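Local coordinates for putative decarboxylase involved in desferrioxamine biosynthesis (Erwinia amylovora, PDB 5O5C), which probably decarboxylates lysine as a pyridoxal 5'-phosphate-dependent group II decarboxylase in desferrioxamine siderophore biosynthesis, at residues Q251-C256 and L261-V266. Residues are numbered along the deposited sequence; the frame is centred on the assembly and turned at random.
Sequences QEVQRC and LIPVAV
Cys256 meets Leu261, the loop residue just ahead of strand 262-269, through its thiol. SG lies anti to the backbone N (chi1 163°), which carries the sulfur out from the helix to the incoming chain. Cys256 SG rests 3.5 Å from Leu261 CB. Cys256 SG lies more loosely beside the proline ring, 4.4 Å from Pro263 CD. Leu261 is also held through its backbone: Leu261 N donates to Cys256 O at 3.0 Å. That bond is bent, with an N-H...O angle of 136°. One turn earlier in the helix, Val253 and Pro263 cross at about a right angle. Val253 touches with one branch: Val253 CG1 lies 4.0 Å from Pro263 CG. Phe210 of the neighbouring strand 207-212 contacts both residues, and Leu287 of helix 281-290 also packs on Val253. Helix 246-258 thus packs on the large mixed sheet of the type I PLP-enzyme fold, away from the cofactor, just before the chain enters strand 262-269. One bent backbone bond links the end of the helix to the incoming chain. The buried thiol, the Leu261 CB, the valine methyl and the proline ring add dispersion and shape, so the fit rests on packing and not on polar side chains.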
ATOM      1  N   GLN B 251       8.785 -29.796  20.348  1.00 30.03           N
ATOM      2  CA  GLN B 251      10.186 -30.198  20.115  1.00 34.44           C
ATOM      3  C   GLN B 251      11.091 -29.048  19.680  1.00 31.07           C
ATOM      4  O   GLN B 251      12.243 -28.916  20.131  1.00 29.66           O
ATOM      5  CB  GLN B 251      10.242 -31.338  19.079  1.00 36.11           C
ATOM      6  CG  GLN B 251       9.709 -32.650  19.626  1.00 40.19           C
ATOM      7  CD  GLN B 251      10.615 -33.235  20.707  1.00 47.27           C
ATOM      8  OE1 GLN B 251      10.389 -33.039  21.906  1.00 55.10           O
ATOM      9  NE2 GLN B 251      11.660 -33.916  20.283  1.00 45.53           N
ATOM     10  N   GLU B 252      10.587 -28.206  18.791  1.00 31.91           N
ATOM     11  CA  GLU B 252      11.392 -27.036  18.356  1.00 32.75           C
ATOM     12  C   GLU B 252      11.614 -26.023  19.440  1.00 30.13           C
ATOM     13  O   GLU B 252      12.696 -25.481  19.553  1.00 31.75           O
ATOM     14  CB  GLU B 252      10.800 -26.354  17.132  1.00 37.07           C
ATOM     15  CG  GLU B 252      11.602 -26.602  15.872  1.00 41.77           C
ATOM     16  CD  GLU B 252      11.307 -27.911  15.228  1.00 44.96           C
ATOM     17  OE1 GLU B 252      10.285 -28.514  15.623  1.00 55.00           O
ATOM     18  OE2 GLU B 252      12.063 -28.305  14.307  1.00 40.03           O
ATOM     19  N   VAL B 253      10.580 -25.744  20.223  1.00 31.61           N
ATOM     20  CA  VAL B 253      10.683 -24.792  21.309  1.00 30.93           C
ATOM     21  C   VAL B 253      11.693 -25.272  22.362  1.00 34.34           C
ATOM     22  O   VAL B 253      12.469 -24.456  22.873  1.00 32.37           O
ATOM     23  CB  VAL B 253       9.305 -24.508  21.941  1.00 32.81           C
ATOM     24  CG1 VAL B 253       9.441 -23.750  23.250  1.00 33.07           C
ATOM     25  CG2 VAL B 253       8.426 -23.721  20.971  1.00 29.74           C
ATOM     26  N   GLN B 254      11.673 -26.584  22.655  1.00 37.37           N
ATOM     27  CA  GLN B 254      12.556 -27.227  23.637  1.00 39.44           C
ATOM     28  C   GLN B 254      14.012 -27.339  23.148  1.00 40.08           C
ATOM     29  O   GLN B 254      14.947 -27.147  23.947  1.00 38.05           O
ATOM     30  CB  GLN B 254      12.070 -28.650  23.978  1.00 44.49           C
ATOM     31  CG  GLN B 254      10.655 -28.798  24.522  1.00 48.19           C
ATOM     32  CD  GLN B 254      10.367 -27.910  25.708  1.00 50.38           C
ATOM     33  OE1 GLN B 254      11.077 -27.954  26.710  1.00 54.42           O
ATOM     34  NE2 GLN B 254       9.314 -27.094  25.603  1.00 51.11           N
ATOM     35  N   ARG B 255      14.213 -27.672  21.870  1.00 38.14           N
ATOM     36  CA  ARG B 255      15.575 -27.641  21.282  1.00 44.52           C
ATOM     37  C   ARG B 255      16.133 -26.238  21.304  1.00 44.73           C
ATOM     38  O   ARG B 255      17.318 -26.030  21.532  1.00 41.23           O
ATOM     39  CB  ARG B 255      15.613 -28.140  19.840  1.00 49.51           C
ATOM     40  CG  ARG B 255      15.943 -29.612  19.712  1.00 58.26           C
ATOM     41  CD  ARG B 255      15.627 -30.135  18.313  1.00 66.84           C
ATOM     42  NE  ARG B 255      15.258 -31.554  18.310  1.00 70.31           N
ATOM     43  CZ  ARG B 255      14.953 -32.263  17.220  1.00 72.10           C
ATOM     44  NH1 ARG B 255      14.967 -31.708  16.005  1.00 73.65           N
ATOM     45  NH2 ARG B 255      14.639 -33.548  17.345  1.00 69.57           N
ATOM     46  N   CYS B 256      15.257 -25.277  21.026  1.00 45.31           N
ATOM     47  CA  CYS B 256      15.621 -23.878  21.070  1.00 46.14           C
ATOM     48  C   CYS B 256      16.018 -23.481  22.506  1.00 41.73           C
ATOM     49  O   CYS B 256      17.043 -22.809  22.716  1.00 42.59           O
ATOM     50  CB  CYS B 256      14.465 -23.056  20.479  1.00 46.26           C
ATOM     51  SG  CYS B 256      14.440 -21.306  20.823  1.00 51.81           S
ATOM     52  N   LEU B 261      18.626 -20.276  23.309  1.00 36.39           N
ATOM     53  CA  LEU B 261      17.852 -19.380  22.462  1.00 33.27           C
ATOM     54  C   LEU B 261      16.479 -19.152  23.119  1.00 38.22           C
ATOM     55  O   LEU B 261      16.019 -19.931  23.993  1.00 38.25           O
ATOM     56  CB  LEU B 261      17.697 -19.978  21.066  1.00 34.63           C
ATOM     57  CG  LEU B 261      18.932 -20.430  20.289  1.00 30.42           C
ATOM     58  CD1 LEU B 261      18.476 -21.226  19.098  1.00 32.81           C
ATOM     59  CD2 LEU B 261      19.794 -19.245  19.855  1.00 29.91           C
ATOM     60  N   ILE B 262      15.826 -18.075  22.692  1.00 35.56           N
ATOM     61  CA  ILE B 262      14.688 -17.528  23.407  1.00 34.41           C
ATOM     62  C   ILE B 262      13.461 -17.589  22.477  1.00 32.37           C
ATOM     63  O   ILE B 262      13.449 -16.928  21.454  1.00 35.05           O
ATOM     64  CB  ILE B 262      14.980 -16.081  23.877  1.00 34.51           C
ATOM     65  CG1 ILE B 262      16.163 -16.055  24.861  1.00 35.83           C
ATOM     66  CG2 ILE B 262      13.757 -15.485  24.536  1.00 36.33           C
ATOM     67  CD1 ILE B 262      16.559 -14.668  25.352  1.00 37.41           C
ATOM     68  N   PRO B 263      12.439 -18.382  22.828  1.00 29.41           N
ATOM     69  CA  PRO B 263      11.263 -18.423  21.976  1.00 32.22           C
ATOM     70  C   PRO B 263      10.395 -17.222  22.269  1.00 32.66           C
ATOM     71  O   PRO B 263      10.084 -16.930  23.431  1.00 31.99           O
ATOM     72  CB  PRO B 263      10.567 -19.737  22.364  1.00 31.16           C
ATOM     73  CG  PRO B 263      11.196 -20.160  23.656  1.00 32.76           C
ATOM     74  CD  PRO B 263      12.281 -19.221  24.019  1.00 29.06           C
ATOM     75  N   VAL B 264      10.020 -16.533  21.204  1.00 34.66           N
ATOM     76  CA  VAL B 264       9.357 -15.227  21.298  1.00 31.47           C
ATOM     77  C   VAL B 264       7.953 -15.247  20.658  1.00 30.97           C
ATOM     78  O   VAL B 264       7.022 -14.559  21.132  1.00 34.61           O
ATOM     79  CB  VAL B 264      10.338 -14.171  20.677  1.00 30.50           C
ATOM     80  CG1 VAL B 264       9.695 -12.841  20.397  1.00 33.06           C
ATOM     81  CG2 VAL B 264      11.524 -13.977  21.595  1.00 32.01           C
ATOM     82  N   ALA B 265       7.793 -16.010  19.578  1.00 28.70           N
ATOM     83  CA  ALA B 265       6.549 -16.043  18.851  1.00 25.41           C
ATOM     84  C   ALA B 265       6.340 -17.244  17.939  1.00 25.99           C
ATOM     85  O   ALA B 265       7.296 -17.849  17.345  1.00 27.31           O
ATOM     86  CB  ALA B 265       6.407 -14.751  18.060  1.00 24.78           C
ATOM     87  N   VAL B 266       5.065 -17.534  17.765  1.00 24.58           N
ATOM     88  CA  VAL B 266       4.597 -18.505  16.797  1.00 22.90           C
ATOM     89  C   VAL B 266       3.650 -17.895  15.733  1.00 20.96           C
ATOM     90  O   VAL B 266       2.650 -17.284  16.048  1.00 18.14           O
ATOM     91  CB  VAL B 266       3.843 -19.684  17.463  1.00 23.08           C
ATOM     92  CG1 VAL B 266       3.451 -20.686  16.397  1.00 24.99           C
ATOM     93  CG2 VAL B 266       4.701 -20.378  18.512  1.00 25.35           C
TER